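Local atomic coordinates of histidine kinase (Synechocystis sp., PDB entry 5DFY), a protein that senses light through a phycocyanobilin-binding GAF domain, the part described here, and probably relays the signal as a phosphorelay sensor histidine kinase. Residues N53-T58 and N190-A195; S67-L72 and Y169-P174; L125-V130 and R149-V154. All coordinates share one frame; numbering follows the deposited sequence.

In the fold
All three contacts lie in one GAF domain. Contact 1 is a buried, mainly apolar joint between helices 50-66 and 179-203, with no hydrogen bond across it. Contacts 2 and 3 sit in the antiparallel sheet. They join through neighbouring strands 161-170 and 150-158, where Gln170 pairs with the backbone of Arg149 and Ala150. Contact 2 is also largely buried, but its turn reaches water. Contact 3 is only partly buried and lies at the edge strand 125-127. Both sheet contacts combine backbone hydrogen bonds with polar side chains, and both touch phycocyanobilin. In contact 1 the side chain of Leu192 is about 11 Å from the bound phycocyanobilin.

Contact 1. Residues N53-T58 and N190-A195; sequences NIFRAT and NQLGVA
Leu192 reaches from helix 179-203 across to Ile54, Phe55 and Thr58 of helix 50-66. The two helices run antiparallel: the axes of the short segments come within 10.6 Å, with 168° between their directions.

The apolar contacts come first. Leu192 makes its close contacts through the methyl CD1. Leu192 CD1 lies 3.5 Å from Ile54 CG2, tighter than usual for two carbons. Leu192 CD1 also meets the Phe55 ring at an oblique angle, 3.9 Å from Phe55 CD1, with the two side chains crossing at about a right angle. Leu192 can do this because its CG stands anti to the backbone N (chi1 170°) and the chain leans across the gap. Ile54 CG2 serves two partners, for it also lies 3.9 Å from Ala195 CB. The other end of Ile54 approaches the backbone, with Ile54 CD1 3.9 Å from Ala195 O. The Phe55 ring swings in toward Leu192 although its CB is not aimed at that helix; it continues onto Ile85 and His86 of strand 82-89.

Polar atoms play a smaller part. Thr58 OG1 lies against Leu192 CD1 at 3.7 Å, which is a packing contact. No hydrogen bond joins the two segments. On the exposed side of helix 50-66, Asn53 OD1 takes a bond from Arg56 NH1 at 2.6 Å, nearly in the guanidinium plane, and a weak one from Arg56 NH2. Gln191 turns to the second subunit, where its NE2 bonds to Gln198 OE1 of that subunit.

The two segments are therefore held together by shape and the burial of methyl groups. The side-chain hydrogen bonds named here, Asn53 with Arg56 and Gln191 with the second subunit, lie away from this joint.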
loop_
_atom_site.group_PDB
_atom_site.type_symbol
_atom_site.label_atom_id
_atom_site.label_comp_id
_atom_site.label_asym_id
_atom_site.label_seq_id
_atom_site.Cartn_x
_atom_site.Cartn_y
_atom_site.Cartn_z
ATOM N N ASN A 53 9.392 16.648 -3.368
ATOM C CA ASN A 53 8.548 17.447 -2.496
ATOM C C ASN A 53 7.981 16.607 -1.356
ATOM O O ASN A 53 7.885 17.080 -0.237
ATOM C CB ASN A 53 7.392 18.096 -3.256
ATOM C CG ASN A 53 7.804 19.355 -3.996
ATOM O OD1 ASN A 53 8.907 19.878 -3.809
ATOM N ND2 ASN A 53 6.902 19.865 -4.830
ATOM N N ILE A 54 7.581 15.373 -1.649
ATOM C CA ILE A 54 7.062 14.490 -0.613
ATOM C C ILE A 54 8.165 14.177 0.406
ATOM O O ILE A 54 7.930 14.219 1.614
ATOM C CB ILE A 54 6.512 13.185 -1.223
ATOM C CG1 ILE A 54 5.224 13.496 -1.991
ATOM C CG2 ILE A 54 6.250 12.140 -0.143
ATOM C CD1 ILE A 54 4.792 12.368 -2.924
ATOM N N PHE A 55 9.356 13.864 -0.085
ATOM C CA PHE A 55 10.474 13.539 0.786
ATOM C C PHE A 55 10.877 14.735 1.627
ATOM O O PHE A 55 11.192 14.603 2.810
ATOM C CB PHE A 55 11.681 13.052 -0.021
ATOM C CG PHE A 55 11.414 11.827 -0.832
ATOM C CD1 PHE A 55 10.693 10.771 -0.299
ATOM C CD2 PHE A 55 11.873 11.724 -2.125
ATOM C CE1 PHE A 55 10.439 9.631 -1.049
ATOM C CE2 PHE A 55 11.605 10.600 -2.881
ATOM C CZ PHE A 55 10.876 9.556 -2.336
ATOM N N ARG A 56 10.886 15.919 0.988
ATOM C CA ARG A 56 11.207 17.120 1.766
ATOM C C ARG A 56 10.192 17.334 2.875
ATOM O O ARG A 56 10.549 17.549 4.044
ATOM C CB ARG A 56 11.265 18.342 0.840
ATOM C CG ARG A 56 11.665 19.636 1.541
ATOM C CD ARG A 56 11.693 20.786 0.538
ATOM N NE ARG A 56 10.360 21.067 0.004
ATOM C CZ ARG A 56 9.945 20.731 -1.219
ATOM N NH1 ARG A 56 10.756 20.087 -2.060
ATOM N NH2 ARG A 56 8.706 21.037 -1.602
ATOM N N ALA A 57 8.927 17.259 2.551
ATOM C CA ALA A 57 7.901 17.525 3.536
ATOM C C ALA A 57 8.018 16.545 4.692
ATOM O O ALA A 57 7.977 16.938 5.850
ATOM C CB ALA A 57 6.504 17.448 2.911
ATOM N N THR A 58 8.166 15.267 4.375
ATOM C CA THR A 58 8.219 14.257 5.417
ATOM C C THR A 58 9.453 14.437 6.281
ATOM O O THR A 58 9.367 14.382 7.503
ATOM C CB THR A 58 8.224 12.823 4.829
ATOM O OG1 THR A 58 6.973 12.575 4.178
ATOM C CG2 THR A 58 8.432 11.788 5.930
ATOM N N ASN A 190 4.826 4.953 7.374
ATOM C CA ASN A 190 3.681 4.339 6.687
ATOM C C ASN A 190 3.024 5.345 5.735
ATOM O O ASN A 190 2.702 5.029 4.596
ATOM C CB ASN A 190 2.618 3.858 7.668
ATOM C CG ASN A 190 3.006 2.595 8.425
ATOM O OD1 ASN A 190 3.913 1.856 8.043
ATOM N ND2 ASN A 190 2.290 2.343 9.517
ATOM N N GLN A 191 2.844 6.566 6.210
ATOM C CA GLN A 191 2.196 7.615 5.421
ATOM C C GLN A 191 3.053 8.011 4.230
ATOM O O GLN A 191 2.555 8.251 3.134
ATOM C CB GLN A 191 1.915 8.848 6.281
ATOM C CG GLN A 191 1.311 10.016 5.490
ATOM C CD GLN A 191 0.028 9.620 4.763
ATOM O OE1 GLN A 191 -0.040 9.575 3.515
ATOM N NE2 GLN A 191 -0.992 9.309 5.547
ATOM N N LEU A 192 4.363 8.070 4.437
ATOM C CA LEU A 192 5.292 8.357 3.348
ATOM C C LEU A 192 5.169 7.300 2.251
ATOM O O LEU A 192 5.135 7.610 1.060
ATOM C CB LEU A 192 6.732 8.417 3.854
ATOM C CG LEU A 192 7.810 8.476 2.776
ATOM C CD1 LEU A 192 7.676 9.737 1.918
ATOM C CD2 LEU A 192 9.172 8.432 3.466
ATOM N N GLY A 193 5.123 6.031 2.659
ATOM C CA GLY A 193 5.056 4.945 1.707
ATOM C C GLY A 193 3.785 4.997 0.872
ATOM O O GLY A 193 3.804 4.737 -0.338
ATOM N N VAL A 194 2.668 5.316 1.523
ATOM C CA VAL A 194 1.404 5.489 0.809
ATOM C C VAL A 194 1.487 6.671 -0.157
ATOM O O VAL A 194 1.011 6.579 -1.276
ATOM C CB VAL A 194 0.231 5.688 1.799
ATOM C CG1 VAL A 194 -0.985 6.283 1.106
ATOM C CG2 VAL A 194 -0.119 4.391 2.449
ATOM N N ALA A 195 2.104 7.781 0.255
ATOM C CA ALA A 195 2.254 8.927 -0.644
ATOM C C ALA A 195 3.088 8.565 -1.858
ATOM O O ALA A 195 2.784 8.978 -2.970
ATOM C CB ALA A 195 2.881 10.106 0.091
#

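Contact 2. Residues S67-L72 and Y169-P174; sequences SCDRVL and YQNGAP. With CYC (phycocyanobilin), chain B.
Tyr169 O receives two backbone N-H groups, from Asp69 N at 2.8 Å and from Arg70 N at 3.2 Å. Tyr169 N bonds back to Arg70 O. Two residues thus face one.

The packed part lies around the Tyr169 ring. Its edge runs beside the backbone of Arg70, and Leu72 CD1 meets Tyr169 CE2 at 3.6 Å, the side chains crossing at about a right angle. Tyr169 OH donates to OB of phycocyanobilin at 2.6 Å, and that oxygen lies at the ring edge, near its plane. Asp69 ties down the start of the turn: Asp69 OD2 takes Asn171 N through the anti lone pair at 2.7 Å, with an almost straight bond (174°). Arg70 bends at its third torsion (chi3 -46°), forms a salt bridge with Glu87 and also bonds to the backbone oxygens of Phe146 and Glu94. A water links the buried side chains of Arg70 and Asn171, through NE and OD1.

The other side is wetter. A water joins Asp69 OD2 to Gly172 N. Another bonds to Ser67 O and only weakly to Gln170 NE2. Gln170 spends its OE1 on Arg175.

The doubled pairing is a classic beta bulge. It lies where strand 70-76 begins beside the end of strand 161-170, in the bilin-binding GAF domain, and one of its residues reaches the chromophore.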
loop_
_atom_site.group_PDB
_atom_site.type_symbol
_atom_site.label_atom_id
_atom_site.label_comp_id
_atom_site.label_asym_id
_atom_site.label_seq_id
_atom_site.Cartn_x
_atom_site.Cartn_y
_atom_site.Cartn_z
ATOM N N SER A 67 12.551 16.963 17.026
ATOM C CA SER A 67 13.672 17.798 17.439
ATOM C C SER A 67 14.981 17.017 17.392
ATOM O O SER A 67 15.798 17.100 18.306
ATOM C CB SER A 67 13.447 18.343 18.850
ATOM O OG SER A 67 12.340 19.215 18.872
ATOM N N CYS A 68 15.171 16.240 16.340
ATOM C CA CYS A 68 16.424 15.533 16.126
ATOM C C CYS A 68 17.309 16.408 15.229
ATOM O O CYS A 68 16.900 17.486 14.803
ATOM C CB CYS A 68 16.191 14.150 15.520
ATOM S SG CYS A 68 15.319 14.123 13.943
ATOM N N ASP A 69 18.525 15.950 14.974
ATOM C CA ASP A 69 19.513 16.755 14.259
ATOM C C ASP A 69 19.529 16.519 12.754
ATOM O O ASP A 69 19.790 17.438 11.974
ATOM C CB ASP A 69 20.891 16.483 14.838
ATOM C CG ASP A 69 21.000 16.934 16.273
ATOM O OD1 ASP A 69 20.538 18.062 16.569
ATOM O OD2 ASP A 69 21.523 16.166 17.092
ATOM N N ARG A 70 19.231 15.284 12.342
ATOM C CA ARG A 70 19.248 14.914 10.923
ATOM C C ARG A 70 18.144 13.905 10.669
ATOM O O ARG A 70 17.847 13.118 11.543
ATOM C CB ARG A 70 20.578 14.311 10.502
ATOM C CG ARG A 70 20.821 14.355 9.004
ATOM C CD ARG A 70 21.948 13.456 8.512
ATOM N NE ARG A 70 23.199 13.495 9.283
ATOM C CZ ARG A 70 24.183 14.377 9.125
ATOM N NH1 ARG A 70 25.245 14.266 9.896
ATOM N NH2 ARG A 70 24.118 15.352 8.232
ATOM N N VAL A 71 17.548 13.958 9.480
ATOM C CA VAL A 71 16.606 12.935 9.012
ATOM C C VAL A 71 17.054 12.510 7.625
ATOM O O VAL A 71 17.421 13.355 6.800
ATOM C CB VAL A 71 15.180 13.451 8.977
ATOM C CG1 VAL A 71 14.230 12.409 8.383
ATOM C CG2 VAL A 71 14.731 13.881 10.356
ATOM N N LEU A 72 17.024 11.202 7.362
ATOM C CA LEU A 72 17.431 10.671 6.070
ATOM C C LEU A 72 16.372 9.731 5.512
ATOM O O LEU A 72 15.737 8.953 6.253
ATOM C CB LEU A 72 18.751 9.922 6.139
ATOM C CG LEU A 72 19.986 10.728 6.570
ATOM C CD1 LEU A 72 21.150 9.817 6.912
ATOM C CD2 LEU A 72 20.345 11.706 5.463
ATOM N N TYR A 169 18.088 11.025 13.543
ATOM C CA TYR A 169 19.433 10.953 14.123
ATOM C C TYR A 169 19.694 12.091 15.073
ATOM O O TYR A 169 19.305 13.225 14.816
ATOM C CB TYR A 169 20.493 10.973 13.020
ATOM C CG TYR A 169 20.225 9.921 11.973
ATOM C CD1 TYR A 169 20.635 8.615 12.166
ATOM C CD2 TYR A 169 19.511 10.223 10.829
ATOM C CE1 TYR A 169 20.363 7.630 11.217
ATOM C CE2 TYR A 169 19.243 9.261 9.880
ATOM C CZ TYR A 169 19.675 7.968 10.081
ATOM O OH TYR A 169 19.377 7.020 9.127
ATOM N N GLN A 170 20.347 11.759 16.186
ATOM C CA GLN A 170 20.905 12.756 17.091
ATOM C C GLN A 170 22.400 12.722 16.897
ATOM O O GLN A 170 22.998 11.658 16.904
ATOM C CB GLN A 170 20.524 12.468 18.551
ATOM C CG GLN A 170 20.286 13.712 19.388
ATOM C CD GLN A 170 18.983 14.416 19.047
ATOM O OE1 GLN A 170 18.138 13.869 18.345
ATOM N NE2 GLN A 170 18.812 15.624 19.545
ATOM N N ASN A 171 22.998 13.899 16.750
ATOM C CA ASN A 171 24.390 14.015 16.324
ATOM C C ASN A 171 25.396 14.305 17.421
ATOM O O ASN A 171 26.556 13.921 17.294
ATOM C CB ASN A 171 24.526 15.121 15.298
ATOM C CG ASN A 171 24.014 14.733 13.944
ATOM O OD1 ASN A 171 23.099 13.916 13.821
ATOM N ND2 ASN A 171 24.611 15.297 12.913
ATOM N N GLY A 172 24.953 14.982 18.469
ATOM C CA GLY A 172 25.870 15.521 19.465
ATOM C C GLY A 172 25.722 15.046 20.886
ATOM O O GLY A 172 26.430 15.535 21.775
ATOM N N ALA A 173 24.812 14.109 21.123
ATOM C CA ALA A 173 24.567 13.565 22.451
ATOM C C ALA A 173 23.749 12.296 22.303
ATOM O O ALA A 173 23.045 12.116 21.303
ATOM C CB ALA A 173 23.827 14.550 23.314
ATOM N N PRO A 174 23.814 11.416 23.302
ATOM C CA PRO A 174 22.915 10.266 23.275
ATOM C C PRO A 174 21.486 10.719 23.492
ATOM O O PRO A 174 21.224 11.846 23.928
ATOM C CB PRO A 174 23.430 9.377 24.407
ATOM C CG PRO A 174 24.251 10.251 25.268
ATOM C CD PRO A 174 24.746 11.388 24.445
HETATM C CHA CYC B . 23.158 -3.520 11.053
HETATM N NA CYC B . 23.044 -1.481 9.544
HETATM C C1A CYC B . 22.542 -2.451 10.527
HETATM C C2A CYC B . 21.150 -2.013 10.883
HETATM C C3A CYC B . 20.829 -0.816 10.140
HETATM C C4A CYC B . 22.006 -0.484 9.322
HETATM C CMA CYC B . 19.512 -0.088 10.215
HETATM C CAA CYC B . 20.235 -2.784 11.817
HETATM C CBA CYC B . 19.674 -3.879 10.884
HETATM C CGA CYC B . 18.763 -4.924 11.526
HETATM O O1A CYC B . 18.733 -5.024 12.772
HETATM O O2A CYC B . 18.051 -5.716 10.816
HETATM C CHB CYC B . 22.213 0.600 8.321
HETATM N NB CYC B . 21.064 2.460 9.552
HETATM C C1B CYC B . 21.603 1.773 8.345
HETATM C C2B CYC B . 21.373 2.635 7.180
HETATM C C3B CYC B . 20.734 3.806 7.608
HETATM C C4B CYC B . 20.542 3.761 9.075
HETATM C CMB CYC B . 21.784 2.261 5.773
HETATM C CAB CYC B . 20.303 4.977 6.732
HETATM C CBB CYC B . 18.785 5.062 6.686
HETATM O OB CYC B . 20.039 4.576 9.811
HETATM N NC CYC B . 27.470 -1.770 8.136
HETATM C C1C CYC B . 28.267 -0.985 7.609
HETATM C C2C CYC B . 29.747 -1.803 7.295
HETATM C C3C CYC B . 29.429 -3.069 7.269
HETATM C C4C CYC B . 28.159 -3.154 8.267
HETATM C CMC CYC B . 30.436 -1.217 6.010
HETATM C CAC CYC B . 30.565 -4.150 7.707
HETATM C CBC CYC B . 31.585 -4.251 6.596
HETATM O OC CYC B . 28.073 0.184 7.338
HETATM C CHD CYC B . 27.758 -4.244 8.936
HETATM N ND CYC B . 25.411 -3.495 9.693
HETATM C C1D CYC B . 26.513 -4.302 9.762
HETATM C C2D CYC B . 26.335 -5.231 10.746
HETATM C C3D CYC B . 25.111 -5.019 11.292
HETATM C C4D CYC B . 24.537 -3.937 10.631
HETATM C CMD CYC B . 27.362 -6.300 11.095
HETATM C CAD CYC B . 24.483 -5.810 12.411
HETATM C CBD CYC B . 24.639 -5.087 13.733
HETATM C CGD CYC B . 26.106 -5.033 14.119
HETATM O O1D CYC B . 26.746 -3.947 14.091
HETATM O O2D CYC B . 26.716 -6.080 14.470
HETATM O O HOH W 1 16.054 16.849 21.071
HETATM O O HOH W 2 22.625 16.546 19.454
HETATM O O HOH W 3 23.541 12.210 11.723
#

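Contact 3. Residues L125-V130 and R149-V154; sequences LAVGDV and RAFLTV. With CYC (phycocyanobilin), chain B.
Phe151 lies against three residues of 125-130. From CB, CG stands between the backbone N and the carbonyl carbon (chi1 68°), and this carries the ring toward strand 125-127. CD1 then passes Leu125 O. Phe151 CD2 meets Val130 CG1 at 3.9 Å, at the ring edge. CE1 meets CG and CD2 of Leu125. Phe151 CE2 lies 3.7 Å from Val127 CB, which sits over one face of the ring in a CH-pi contact. At the tip, Phe151 CZ is closest to Val127 CG2, at 3.5 Å.

The same Leu125 methyl, CD2, also lies 3.6 Å from CAA of phycocyanobilin. Thr153 donates from OG1 to OB of the pigment at 2.9 Å.

The backbones form two antiparallel hydrogen-bonded pairs, Leu125 with Thr153 and Val127 with Phe151. Past the strand, Arg149 O takes Val130 N. Arg149 grips Asp129 side-on in a salt bridge. Arg149 NE bonds to Asp129 OD1 at 2.8 Å, and Arg149 NH2 to Asp129 OD2 at 3.1 Å. Both oxygens are met from above the carboxylate plane, which stands 55° from that of the guanidinium. Asp129 OD1 also accepts from Glu131 N.

Strand 150-158 is the inner partner here. On its other side it pairs with strand 161-170, where Arg149 and Ala150 both face Gln170 in a beta bulge. Ala126 and Leu152 point to helix 179-203, on Ile182 and Leu185. Phe151 and Val130 pack on Leu143 of helix 137-145.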
loop_
_atom_site.group_PDB
_atom_site.type_symbol
_atom_site.label_atom_id
_atom_site.label_comp_id
_atom_site.label_asym_id
_atom_site.label_seq_id
_atom_site.Cartn_x
_atom_site.Cartn_y
_atom_site.Cartn_z
ATOM N N LEU A 125 14.424 -0.090 14.655
ATOM C CA LEU A 125 15.557 -0.161 15.564
ATOM C C LEU A 125 15.810 1.237 16.118
ATOM O O LEU A 125 15.999 2.203 15.359
ATOM C CB LEU A 125 16.797 -0.709 14.878
ATOM C CG LEU A 125 18.073 -0.748 15.734
ATOM C CD1 LEU A 125 17.866 -1.574 16.991
ATOM C CD2 LEU A 125 19.242 -1.284 14.927
ATOM N N ALA A 126 15.797 1.322 17.438
ATOM C CA ALA A 126 16.075 2.547 18.172
ATOM C C ALA A 126 17.300 2.316 19.036
ATOM O O ALA A 126 17.334 1.396 19.854
ATOM C CB ALA A 126 14.891 2.956 19.035
ATOM N N VAL A 127 18.299 3.163 18.855
ATOM C CA VAL A 127 19.575 3.041 19.565
ATOM C C VAL A 127 19.896 4.392 20.183
ATOM O O VAL A 127 20.026 5.402 19.481
ATOM C CB VAL A 127 20.693 2.582 18.624
ATOM C CG1 VAL A 127 22.070 2.718 19.283
ATOM C CG2 VAL A 127 20.447 1.146 18.190
ATOM N N GLY A 128 20.004 4.409 21.502
ATOM C CA GLY A 128 20.212 5.645 22.230
ATOM C C GLY A 128 21.647 6.143 22.275
ATOM O O GLY A 128 21.874 7.333 22.452
ATOM N N ASP A 129 22.608 5.246 22.128
ATOM C CA ASP A 129 24.021 5.620 22.106
ATOM C C ASP A 129 24.775 4.589 21.306
ATOM O O ASP A 129 24.940 3.451 21.752
ATOM C CB ASP A 129 24.585 5.723 23.525
ATOM C CG ASP A 129 25.957 6.334 23.562
ATOM O OD1 ASP A 129 26.644 6.351 22.528
ATOM O OD2 ASP A 129 26.346 6.819 24.650
ATOM N N VAL A 130 25.221 4.952 20.107
ATOM C CA VAL A 130 25.879 3.989 19.255
ATOM C C VAL A 130 27.152 3.455 19.914
ATOM O O VAL A 130 27.607 2.377 19.573
ATOM C CB VAL A 130 26.241 4.566 17.874
ATOM C CG1 VAL A 130 24.969 5.007 17.119
ATOM C CG2 VAL A 130 27.247 5.710 17.992
ATOM N N ARG A 149 25.132 9.773 16.717
ATOM C CA ARG A 149 25.339 9.333 18.089
ATOM C C ARG A 149 24.185 8.471 18.588
ATOM O O ARG A 149 24.367 7.629 19.456
ATOM C CB ARG A 149 25.509 10.529 19.011
ATOM C CG ARG A 149 25.783 10.166 20.472
ATOM C CD ARG A 149 27.129 9.446 20.644
ATOM N NE ARG A 149 27.302 9.072 22.037
ATOM C CZ ARG A 149 27.709 9.912 22.986
ATOM N NH1 ARG A 149 28.028 11.171 22.695
ATOM N NH2 ARG A 149 27.800 9.488 24.236
ATOM N N ALA A 150 22.989 8.728 18.060
ATOM C CA ALA A 150 21.766 8.002 18.451
ATOM C C ALA A 150 20.893 7.950 17.215
ATOM O O ALA A 150 20.904 8.896 16.445
ATOM C CB ALA A 150 21.024 8.692 19.576
ATOM N N PHE A 151 20.151 6.863 16.994
ATOM C CA PHE A 151 19.292 6.813 15.808
ATOM C C PHE A 151 18.018 6.051 16.049
ATOM O O PHE A 151 17.947 5.172 16.895
ATOM C CB PHE A 151 20.034 6.221 14.599
ATOM C CG PHE A 151 20.382 4.762 14.699
ATOM C CD1 PHE A 151 19.459 3.785 14.336
ATOM C CD2 PHE A 151 21.652 4.365 15.090
ATOM C CE1 PHE A 151 19.780 2.434 14.404
ATOM C CE2 PHE A 151 21.986 3.011 15.153
ATOM C CZ PHE A 151 21.050 2.042 14.812
ATOM N N LEU A 152 17.023 6.386 15.250
ATOM C CA LEU A 152 15.758 5.681 15.239
ATOM C C LEU A 152 15.427 5.460 13.757
ATOM O O LEU A 152 15.189 6.433 13.031
ATOM C CB LEU A 152 14.694 6.499 15.950
ATOM C CG LEU A 152 13.234 6.059 15.846
ATOM C CD1 LEU A 152 13.037 4.610 16.098
ATOM C CD2 LEU A 152 12.403 6.906 16.779
ATOM N N THR A 153 15.451 4.208 13.296
ATOM C CA THR A 153 15.312 3.936 11.879
ATOM C C THR A 153 14.166 2.947 11.697
ATOM O O THR A 153 14.126 1.905 12.339
ATOM C CB THR A 153 16.660 3.437 11.289
ATOM O OG1 THR A 153 17.625 4.491 11.445
ATOM C CG2 THR A 153 16.555 3.092 9.816
ATOM N N VAL A 154 13.214 3.331 10.847
ATOM C CA VAL A 154 11.966 2.580 10.641
ATOM C C VAL A 154 11.790 2.244 9.166
ATOM O O VAL A 154 12.388 2.870 8.298
ATOM C CB VAL A 154 10.746 3.356 11.145
ATOM C CG1 VAL A 154 10.903 3.724 12.587
ATOM C CG2 VAL A 154 10.509 4.610 10.327
HETATM C CHA CYC B . 23.158 -3.520 11.053
HETATM N NA CYC B . 23.044 -1.481 9.544
HETATM C C1A CYC B . 22.542 -2.451 10.527
HETATM C C2A CYC B . 21.150 -2.013 10.883
HETATM C C3A CYC B . 20.829 -0.816 10.140
HETATM C C4A CYC B . 22.006 -0.484 9.322
HETATM C CMA CYC B . 19.512 -0.088 10.215
HETATM C CAA CYC B . 20.235 -2.784 11.817
HETATM C CBA CYC B . 19.674 -3.879 10.884
HETATM C CGA CYC B . 18.763 -4.924 11.526
HETATM O O1A CYC B . 18.733 -5.024 12.772
HETATM O O2A CYC B . 18.051 -5.716 10.816
HETATM C CHB CYC B . 22.213 0.600 8.321
HETATM N NB CYC B . 21.064 2.460 9.552
HETATM C C1B CYC B . 21.603 1.773 8.345
HETATM C C2B CYC B . 21.373 2.635 7.180
HETATM C C3B CYC B . 20.734 3.806 7.608
HETATM C C4B CYC B . 20.542 3.761 9.075
HETATM C CMB CYC B . 21.784 2.261 5.773
HETATM C CAB CYC B . 20.303 4.977 6.732
HETATM C CBB CYC B . 18.785 5.062 6.686
HETATM O OB CYC B . 20.039 4.576 9.811
HETATM N NC CYC B . 27.470 -1.770 8.136
HETATM C C1C CYC B . 28.267 -0.985 7.609
HETATM C C2C CYC B . 29.747 -1.803 7.295
HETATM C C3C CYC B . 29.429 -3.069 7.269
HETATM C C4C CYC B . 28.159 -3.154 8.267
HETATM C CMC CYC B . 30.436 -1.217 6.010
HETATM C CAC CYC B . 30.565 -4.150 7.707
HETATM C CBC CYC B . 31.585 -4.251 6.596
HETATM O OC CYC B . 28.073 0.184 7.338
HETATM C CHD CYC B . 27.758 -4.244 8.936
HETATM N ND CYC B . 25.411 -3.495 9.693
HETATM C C1D CYC B . 26.513 -4.302 9.762
HETATM C C2D CYC B . 26.335 -5.231 10.746
HETATM C C3D CYC B . 25.111 -5.019 11.292
HETATM C C4D CYC B . 24.537 -3.937 10.631
HETATM C CMD CYC B . 27.362 -6.300 11.095
HETATM C CAD CYC B . 24.483 -5.810 12.411
HETATM C CBD CYC B . 24.639 -5.087 13.733
HETATM C CGD CYC B . 26.106 -5.033 14.119
HETATM O O1D CYC B . 26.746 -3.947 14.091
HETATM O O2D CYC B . 26.716 -6.080 14.470
#